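Protein Dok-7 (Mus musculus, PDB 3ML4) acts as a cytoplasmic adaptor that binds and activates the receptor tyrosine kinase MuSK, promoting acetylcholine receptor clustering and neuromuscular synapse formation. Local coordinates at residues B[7-15]-B[25-33]; B[62-70]-B[82-91]. All coordinates share one frame; numbering follows the deposited sequence.

Interaction 1. Residues B[7-15]-B[25-33]; sequences EAALVEGQV and SRWLVLRKP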
loop_
_atom_site.group_PDB
_atom_site.type_symbol
_atom_site.label_atom_id
_atom_site.label_comp_id
_atom_site.label_asym_id
_atom_site.label_seq_id
_atom_site.Cartn_x
_atom_site.Cartn_y
_atom_site.Cartn_z
ATOM N N GLU B 7 14.217 -6.245 -14.496
ATOM C CA GLU B 7 13.359 -6.172 -13.325
ATOM C C GLU B 7 14.104 -5.549 -12.151
ATOM O O GLU B 7 15.180 -6.012 -11.771
ATOM C CB GLU B 7 12.866 -7.564 -12.952
ATOM C CG GLU B 7 11.607 -7.562 -12.117
ATOM C CD GLU B 7 10.851 -8.865 -12.209
ATOM O OE1 GLU B 7 11.142 -9.662 -13.126
ATOM O OE2 GLU B 7 9.960 -9.089 -11.365
ATOM N N ALA B 8 13.520 -4.495 -11.589
ATOM C CA ALA B 8 14.144 -3.747 -10.505
ATOM C C ALA B 8 14.078 -4.493 -9.182
ATOM O O ALA B 8 13.279 -5.411 -9.011
ATOM C CB ALA B 8 13.501 -2.373 -10.370
ATOM N N ALA B 9 14.936 -4.085 -8.255
ATOM C CA ALA B 9 14.969 -4.637 -6.914
ATOM C C ALA B 9 15.127 -3.491 -5.931
ATOM O O ALA B 9 15.764 -2.490 -6.255
ATOM C CB ALA B 9 16.128 -5.601 -6.786
ATOM N N LEU B 10 14.538 -3.613 -4.742
ATOM C CA LEU B 10 14.866 -2.654 -3.680
ATOM C C LEU B 10 16.214 -3.019 -3.054
ATOM O O LEU B 10 17.002 -2.137 -2.728
ATOM C CB LEU B 10 13.741 -2.476 -2.646
ATOM C CG LEU B 10 13.270 -3.549 -1.665
ATOM C CD1 LEU B 10 14.169 -3.628 -0.454
ATOM C CD2 LEU B 10 11.864 -3.218 -1.213
ATOM N N VAL B 11 16.463 -4.321 -2.911
ATOM C CA VAL B 11 17.800 -4.848 -2.600
ATOM C C VAL B 11 18.035 -6.184 -3.273
ATOM O O VAL B 11 17.105 -6.968 -3.469
ATOM C CB VAL B 11 18.079 -5.052 -1.077
ATOM C CG1 VAL B 11 18.515 -3.756 -0.416
ATOM C CG2 VAL B 11 16.893 -5.720 -0.360
ATOM N N GLU B 12 19.294 -6.431 -3.609
ATOM C CA GLU B 12 19.726 -7.726 -4.107
ATOM C C GLU B 12 21.162 -7.981 -3.685
ATOM O O GLU B 12 21.941 -7.045 -3.515
ATOM C CB GLU B 12 19.579 -7.818 -5.631
ATOM C CG GLU B 12 20.197 -6.658 -6.408
ATOM C CD GLU B 12 20.229 -6.908 -7.898
ATOM O OE1 GLU B 12 20.402 -8.076 -8.309
ATOM O OE2 GLU B 12 20.089 -5.934 -8.662
ATOM N N GLY B 13 21.500 -9.252 -3.510
ATOM C CA GLY B 13 22.838 -9.641 -3.089
ATOM C C GLY B 13 22.921 -11.101 -2.716
ATOM O O GLY B 13 21.952 -11.849 -2.875
ATOM N N GLN B 14 24.084 -11.513 -2.221
ATOM C CA GLN B 14 24.278 -12.904 -1.827
ATOM C C GLN B 14 23.795 -13.106 -0.396
ATOM O O GLN B 14 24.193 -12.382 0.518
ATOM C CB GLN B 14 25.737 -13.340 -2.017
ATOM C CG GLN B 14 25.916 -14.843 -2.300
ATOM C CD GLN B 14 25.368 -15.284 -3.663
ATOM O OE1 GLN B 14 25.028 -14.457 -4.514
ATOM N NE2 GLN B 14 25.286 -16.597 -3.869
ATOM N N VAL B 15 22.906 -14.079 -0.227
ATOM C CA VAL B 15 22.215 -14.314 1.035
ATOM C C VAL B 15 22.056 -15.813 1.218
ATOM O O VAL B 15 21.890 -16.548 0.241
ATOM C CB VAL B 15 20.796 -13.666 1.037
ATOM C CG1 VAL B 15 20.138 -13.785 2.407
ATOM C CG2 VAL B 15 20.847 -12.204 0.615
ATOM N N SER B 25 23.212 -21.034 -0.062
ATOM C CA SER B 25 23.557 -19.727 -0.615
ATOM C C SER B 25 23.002 -19.553 -2.026
ATOM O O SER B 25 23.095 -20.461 -2.864
ATOM C CB SER B 25 25.066 -19.509 -0.616
ATOM O OG SER B 25 25.375 -18.185 -1.018
ATOM N N ARG B 26 22.422 -18.380 -2.270
ATOM C CA ARG B 26 21.778 -18.059 -3.535
ATOM C C ARG B 26 21.657 -16.549 -3.659
ATOM O O ARG B 26 21.630 -15.846 -2.647
ATOM C CB ARG B 26 20.400 -18.733 -3.637
ATOM C CG ARG B 26 20.463 -20.161 -4.184
ATOM C CD ARG B 26 19.136 -20.894 -4.117
ATOM N NE ARG B 26 19.324 -22.346 -4.157
ATOM C CZ ARG B 26 18.427 -23.217 -4.616
ATOM N NH1 ARG B 26 17.265 -22.797 -5.105
ATOM N NH2 ARG B 26 18.701 -24.515 -4.599
ATOM N N TRP B 27 21.614 -16.051 -4.895
ATOM C CA TRP B 27 21.433 -14.623 -5.138
ATOM C C TRP B 27 19.953 -14.283 -4.979
ATOM O O TRP B 27 19.098 -14.848 -5.671
ATOM C CB TRP B 27 21.954 -14.228 -6.520
ATOM C CG TRP B 27 21.886 -12.751 -6.808
ATOM C CD1 TRP B 27 20.844 -12.077 -7.379
ATOM C CD2 TRP B 27 22.904 -11.768 -6.550
ATOM N NE1 TRP B 27 21.145 -10.738 -7.491
ATOM C CE2 TRP B 27 22.404 -10.521 -6.992
ATOM C CE3 TRP B 27 24.187 -11.820 -5.991
ATOM C CZ2 TRP B 27 23.140 -9.335 -6.889
ATOM C CZ3 TRP B 27 24.920 -10.639 -5.887
ATOM C CH2 TRP B 27 24.393 -9.414 -6.336
ATOM N N LEU B 28 19.663 -13.374 -4.049
ATOM C CA LEU B 28 18.283 -13.048 -3.683
ATOM C C LEU B 28 17.892 -11.658 -4.135
ATOM O O LEU B 28 18.621 -10.690 -3.910
ATOM C CB LEU B 28 18.073 -13.182 -2.168
ATOM C CG LEU B 28 16.669 -12.956 -1.593
ATOM C CD1 LEU B 28 15.713 -14.084 -1.965
ATOM C CD2 LEU B 28 16.735 -12.805 -0.088
ATOM N N VAL B 29 16.733 -11.576 -4.777
ATOM C CA VAL B 29 16.150 -10.305 -5.196
ATOM C C VAL B 29 14.875 -10.031 -4.394
ATOM O O VAL B 29 13.937 -10.840 -4.400
ATOM C CB VAL B 29 15.850 -10.293 -6.726
ATOM C CG1 VAL B 29 14.900 -9.157 -7.106
ATOM C CG2 VAL B 29 17.139 -10.199 -7.524
ATOM N N LEU B 30 14.853 -8.898 -3.697
ATOM C CA LEU B 30 13.648 -8.445 -3.009
ATOM C C LEU B 30 13.090 -7.204 -3.665
ATOM O O LEU B 30 13.817 -6.237 -3.908
ATOM C CB LEU B 30 13.915 -8.175 -1.526
ATOM C CG LEU B 30 14.044 -9.403 -0.622
ATOM C CD1 LEU B 30 14.372 -8.979 0.798
ATOM C CD2 LEU B 30 12.779 -10.281 -0.653
ATOM N N ARG B 31 11.795 -7.248 -3.961
ATOM C CA ARG B 31 11.083 -6.088 -4.496
ATOM C C ARG B 31 9.612 -6.086 -4.094
ATOM O O ARG B 31 9.024 -7.141 -3.847
ATOM C CB ARG B 31 11.241 -5.989 -6.025
ATOM C CG ARG B 31 10.415 -6.962 -6.875
ATOM C CD ARG B 31 10.604 -6.578 -8.337
ATOM N NE ARG B 31 9.753 -7.270 -9.304
ATOM C CZ ARG B 31 8.520 -6.889 -9.632
ATOM N NH1 ARG B 31 7.957 -5.850 -9.034
ATOM N NH2 ARG B 31 7.837 -7.563 -10.549
ATOM N N LYS B 32 9.038 -4.889 -4.017
ATOM C CA LYS B 32 7.605 -4.718 -3.798
ATOM C C LYS B 32 6.856 -5.119 -5.069
ATOM O O LYS B 32 7.193 -4.639 -6.152
ATOM C CB LYS B 32 7.297 -3.263 -3.435
ATOM C CG LYS B 32 7.795 -2.843 -2.055
ATOM C CD LYS B 32 7.900 -1.327 -1.918
ATOM C CE LYS B 32 6.609 -0.685 -1.407
ATOM N NZ LYS B 32 5.569 -0.546 -2.459
ATOM N N PRO B 33 5.853 -6.017 -4.943
ATOM C CA PRO B 33 5.034 -6.496 -6.070
ATOM C C PRO B 33 4.267 -5.375 -6.762
ATOM O O PRO B 33 3.985 -5.465 -7.956
ATOM C CB PRO B 33 4.038 -7.460 -5.405
ATOM C CG PRO B 33 4.682 -7.855 -4.125
ATOM C CD PRO B 33 5.444 -6.649 -3.673
#
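Trp27 lies across the neighbouring strand, with its six-membered ring over Gly13. Followed outward, its CB passes Gln14 OE1. CG is anti to the backbone N (chi1 -176°), and chi2 near a right angle turns the indole flat toward 11-15. Gly13 CA then sits over one face, 3.6 Å from the centroid of the six-membered ring of Trp27 and 11° off the ring normal, a CH-pi contact. At the rim, CE3 of Trp27 meets Gln14 OE1 in the ring plane at 3.1 Å; CZ3 and CH2 lie against Gly13 CA, and CZ2 beside Glu12 OE1. On the pyrrole side, Trp27 NE1 donates to the anti lone pair of Glu12 OE1 (2.9 Å), exactly in the ring plane though bent to 144° at the hydrogen. The other oxygen, Glu12 OE2, forms a salt bridge with Arg51 of helix 48-52; the same arginine also packs against the indole. With an alanine in place of Trp27, Glu12 OE1 would probably lose this N-H donor and Gly13 its aromatic cover. Beyond the strand pairing, Arg31 grips Glu7 side-on: NE (2.8 Å) and NH2 (2.7 Å) of Arg31 both reach Glu7 OE2, which also forms a salt bridge with a basic side chain of the bound peptide. On the face of Val11, Val15, Leu28 and Leu30, the apolar side chains pack together, and Trp104 of helix 98-112 covers Val15 and Leu30. Leu10 N (2.8 Å) and, weakly, Val11 N share Leu30 O, a classic beta bulge at one end of the first antiparallel hairpin of a PH domain.

Interaction 2. Residues B[62-70]-B[82-91]; sequences TLEDICGLE and LAIICLSQAV
The carboxylate of Asp65 is held by the turn that carries Ser88, and both bonds go to one oxygen. Asp65 OD2 offers its syn lone pair to Ser88 OG at 2.7 Å, and on the anti side, 30° out of the carboxylate plane, it is met by Ser88 N at 3.0 Å. With chi1 at 52°, CG of Asp65 stands between its own backbone N and carbonyl carbon, which brings the carboxylate round to Ser88. The main-chain O of Asp65 takes the N-H of Leu87 at 2.9 Å. The 62-70 segment thus meets the turn between strands 81-86 and 90-94 with both side chain and backbone. Further along, Cys67 N and, weakly, Gly68 N point to the same Ile85 O, a classic beta bulge that shifts the register by one in the antiparallel sheet of the PH domain. From there Gly68 with Ile85 and Glu70 with Ala83 form hydrogen-bonded pairs. On the face of Ile66, Leu69, Ile84 and Cys86, CG1 of Ile66 meets Ile84 CG2, and Leu69 CD2 comes obliquely against Leu82 CD2 (3.7 Å). Leu69 also packs on Ile108 and Leu112 of helix 98-112. Leu63 forks between strands: its CD1 meets Ile84 CG2 roughly at right angles, and its CD2 packs on Val91 CG2 at 3.6 Å. Across the sheet, Ile85 CD1 approaches Glu70 CB, and both residues touch His136 of the PTB domain.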
loop_
_atom_site.group_PDB
_atom_site.type_symbol
_atom_site.label_atom_id
_atom_site.label_comp_id
_atom_site.label_asym_id
_atom_site.label_seq_id
_atom_site.Cartn_x
_atom_site.Cartn_y
_atom_site.Cartn_z
ATOM N N THR B 62 5.767 -14.660 -2.408
ATOM C CA THR B 62 5.221 -13.377 -1.990
ATOM C C THR B 62 4.815 -13.439 -0.527
ATOM O O THR B 62 3.948 -14.230 -0.147
ATOM C CB THR B 62 4.014 -12.940 -2.854
ATOM O OG1 THR B 62 4.303 -13.179 -4.234
ATOM C CG2 THR B 62 3.715 -11.444 -2.660
ATOM N N LEU B 63 5.466 -12.607 0.280
ATOM C CA LEU B 63 5.145 -12.454 1.697
ATOM C C LEU B 63 4.097 -11.363 1.842
ATOM O O LEU B 63 4.389 -10.186 1.634
ATOM C CB LEU B 63 6.404 -12.089 2.493
ATOM C CG LEU B 63 7.606 -13.014 2.284
ATOM C CD1 LEU B 63 8.876 -12.356 2.764
ATOM C CD2 LEU B 63 7.384 -14.350 2.970
ATOM N N GLU B 64 2.876 -11.754 2.190
ATOM C CA GLU B 64 1.746 -10.822 2.135
ATOM C C GLU B 64 1.150 -10.465 3.501
ATOM O O GLU B 64 0.081 -9.853 3.582
ATOM C CB GLU B 64 0.675 -11.322 1.143
ATOM C CG GLU B 64 0.446 -12.836 1.138
ATOM C CD GLU B 64 0.164 -13.397 -0.259
ATOM O OE1 GLU B 64 -0.742 -12.876 -0.956
ATOM O OE2 GLU B 64 0.852 -14.367 -0.656
ATOM N N ASP B 65 1.869 -10.819 4.564
ATOM C CA ASP B 65 1.406 -10.610 5.933
ATOM C C ASP B 65 2.547 -10.207 6.869
ATOM O O ASP B 65 2.615 -10.660 8.013
ATOM C CB ASP B 65 0.686 -11.865 6.450
ATOM C CG ASP B 65 1.514 -13.143 6.286
ATOM O OD1 ASP B 65 2.358 -13.219 5.358
ATOM O OD2 ASP B 65 1.309 -14.083 7.088
ATOM N N ILE B 66 3.426 -9.341 6.372
ATOM C CA ILE B 66 4.584 -8.849 7.115
ATOM C C ILE B 66 4.176 -7.978 8.310
ATOM O O ILE B 66 3.374 -7.050 8.161
ATOM C CB ILE B 66 5.542 -8.063 6.182
ATOM C CG1 ILE B 66 5.978 -8.945 5.001
ATOM C CG2 ILE B 66 6.750 -7.534 6.957
ATOM C CD1 ILE B 66 6.747 -8.221 3.915
ATOM N N CYS B 67 4.744 -8.291 9.479
ATOM C CA CYS B 67 4.480 -7.601 10.752
ATOM C C CYS B 67 5.628 -6.717 11.232
ATOM O O CYS B 67 5.424 -5.836 12.076
ATOM C CB CYS B 67 4.233 -8.616 11.857
ATOM S SG CYS B 67 2.896 -9.713 11.552
ATOM N N GLY B 68 6.833 -6.987 10.736
ATOM C CA GLY B 68 8.010 -6.251 11.164
ATOM C C GLY B 68 9.323 -6.877 10.758
ATOM O O GLY B 68 9.366 -8.000 10.259
ATOM N N LEU B 69 10.395 -6.120 10.970
ATOM C CA LEU B 69 11.752 -6.584 10.726
ATOM C C LEU B 69 12.589 -6.518 11.992
ATOM O O LEU B 69 12.378 -5.654 12.840
ATOM C CB LEU B 69 12.406 -5.755 9.627
ATOM C CG LEU B 69 12.183 -6.277 8.209
ATOM C CD1 LEU B 69 10.928 -5.682 7.595
ATOM C CD2 LEU B 69 13.386 -5.942 7.364
ATOM N N GLU B 70 13.551 -7.426 12.099
ATOM C CA GLU B 70 14.404 -7.537 13.281
ATOM C C GLU B 70 15.716 -8.225 12.877
ATOM O O GLU B 70 15.712 -9.413 12.550
ATOM C CB GLU B 70 13.650 -8.303 14.385
ATOM C CG GLU B 70 14.492 -8.941 15.479
ATOM C CD GLU B 70 14.657 -8.080 16.701
ATOM O OE1 GLU B 70 13.656 -7.851 17.404
ATOM O OE2 GLU B 70 15.796 -7.650 16.974
ATOM N N LEU B 82 18.654 -11.610 9.272
ATOM C CA LEU B 82 17.507 -10.714 9.328
ATOM C C LEU B 82 16.228 -11.529 9.335
ATOM O O LEU B 82 16.093 -12.504 8.600
ATOM C CB LEU B 82 17.516 -9.733 8.151
ATOM C CG LEU B 82 16.370 -8.718 8.041
ATOM C CD1 LEU B 82 16.362 -7.734 9.217
ATOM C CD2 LEU B 82 16.440 -7.975 6.706
ATOM N N ALA B 83 15.302 -11.134 10.194
ATOM C CA ALA B 83 14.012 -11.780 10.259
ATOM C C ALA B 83 12.972 -10.893 9.597
ATOM O O ALA B 83 12.828 -9.720 9.951
ATOM C CB ALA B 83 13.639 -12.057 11.701
ATOM N N ILE B 84 12.282 -11.453 8.608
ATOM C CA ILE B 84 11.044 -10.877 8.100
ATOM C C ILE B 84 9.930 -11.588 8.848
ATOM O O ILE B 84 9.661 -12.770 8.620
ATOM C CB ILE B 84 10.909 -11.031 6.560
ATOM C CG1 ILE B 84 11.889 -10.092 5.858
ATOM C CG2 ILE B 84 9.486 -10.719 6.090
ATOM C CD1 ILE B 84 12.270 -10.524 4.458
ATOM N N ILE B 85 9.316 -10.863 9.775
ATOM C CA ILE B 85 8.276 -11.415 10.634
ATOM C C ILE B 85 6.914 -11.276 9.970
ATOM O O ILE B 85 6.535 -10.192 9.527
ATOM C CB ILE B 85 8.259 -10.737 12.019
ATOM C CG1 ILE B 85 9.656 -10.774 12.645
ATOM C CG2 ILE B 85 7.227 -11.416 12.942
ATOM C CD1 ILE B 85 9.901 -9.695 13.658
ATOM N N CYS B 86 6.193 -12.389 9.896
ATOM C CA CYS B 86 4.877 -12.416 9.292
ATOM C C CYS B 86 3.875 -13.020 10.261
ATOM O O CYS B 86 4.258 -13.725 11.198
ATOM C CB CYS B 86 4.910 -13.225 7.997
ATOM S SG CYS B 86 6.141 -12.646 6.815
ATOM N N LEU B 87 2.590 -12.745 10.034
ATOM C CA LEU B 87 1.530 -13.339 10.852
ATOM C C LEU B 87 1.625 -14.862 10.859
ATOM O O LEU B 87 1.474 -15.489 11.909
ATOM C CB LEU B 87 0.145 -12.874 10.395
ATOM C CG LEU B 87 -0.155 -11.387 10.622
ATOM C CD1 LEU B 87 -1.389 -10.949 9.837
ATOM C CD2 LEU B 87 -0.301 -11.073 12.112
ATOM N N SER B 88 1.905 -15.438 9.691
ATOM C CA SER B 88 2.065 -16.886 9.544
ATOM C C SER B 88 3.437 -17.372 10.001
ATOM O O SER B 88 3.545 -18.109 10.983
ATOM C CB SER B 88 1.798 -17.321 8.097
ATOM O OG SER B 88 2.464 -16.482 7.162
ATOM N N GLN B 89 4.480 -16.940 9.296
ATOM C CA GLN B 89 5.833 -17.469 9.501
ATOM C C GLN B 89 6.888 -16.374 9.543
ATOM O O GLN B 89 6.637 -15.246 9.125
ATOM C CB GLN B 89 6.187 -18.468 8.390
ATOM C CG GLN B 89 6.640 -17.833 7.052
ATOM C CD GLN B 89 5.500 -17.550 6.075
ATOM O OE1 GLN B 89 5.573 -16.617 5.267
ATOM N NE2 GLN B 89 4.451 -18.365 6.133
ATOM N N ALA B 90 8.068 -16.719 10.044
ATOM C CA ALA B 90 9.233 -15.844 9.959
ATOM C C ALA B 90 10.157 -16.350 8.860
ATOM O O ALA B 90 10.372 -17.558 8.724
ATOM C CB ALA B 90 9.958 -15.802 11.282
ATOM N N VAL B 91 10.695 -15.424 8.071
ATOM C CA VAL B 91 11.656 -15.764 7.024
ATOM C C VAL B 91 13.033 -15.285 7.451
ATOM O O VAL B 91 13.235 -14.089 7.653
ATOM C CB VAL B 91 11.267 -15.140 5.660
ATOM C CG1 VAL B 91 12.365 -15.366 4.624
ATOM C CG2 VAL B 91 9.944 -15.712 5.173
#

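From the N terminus, the chain enters through 7-15, turns back, and interaction 1 closes the first hairpin with 25-33. It then runs through strand 40-45 and helix 48-52 before 62-70 opens interaction 2, which 82-91 closes after a second loop. The two loops follow one another in series, neither nesting nor crossing. Both belong to the same antiparallel PH sheet, their centres about 16 Å apart, with strand 40-45 joining 24-31 to 59-71. They touch directly where Pro33 CG packs on Thr62 CG2 at 4.0 Å. Helix 98-112 lies against both. Interaction 1 reaches the second subunit and the bound peptide, whereas interaction 2 faces the PTB domain.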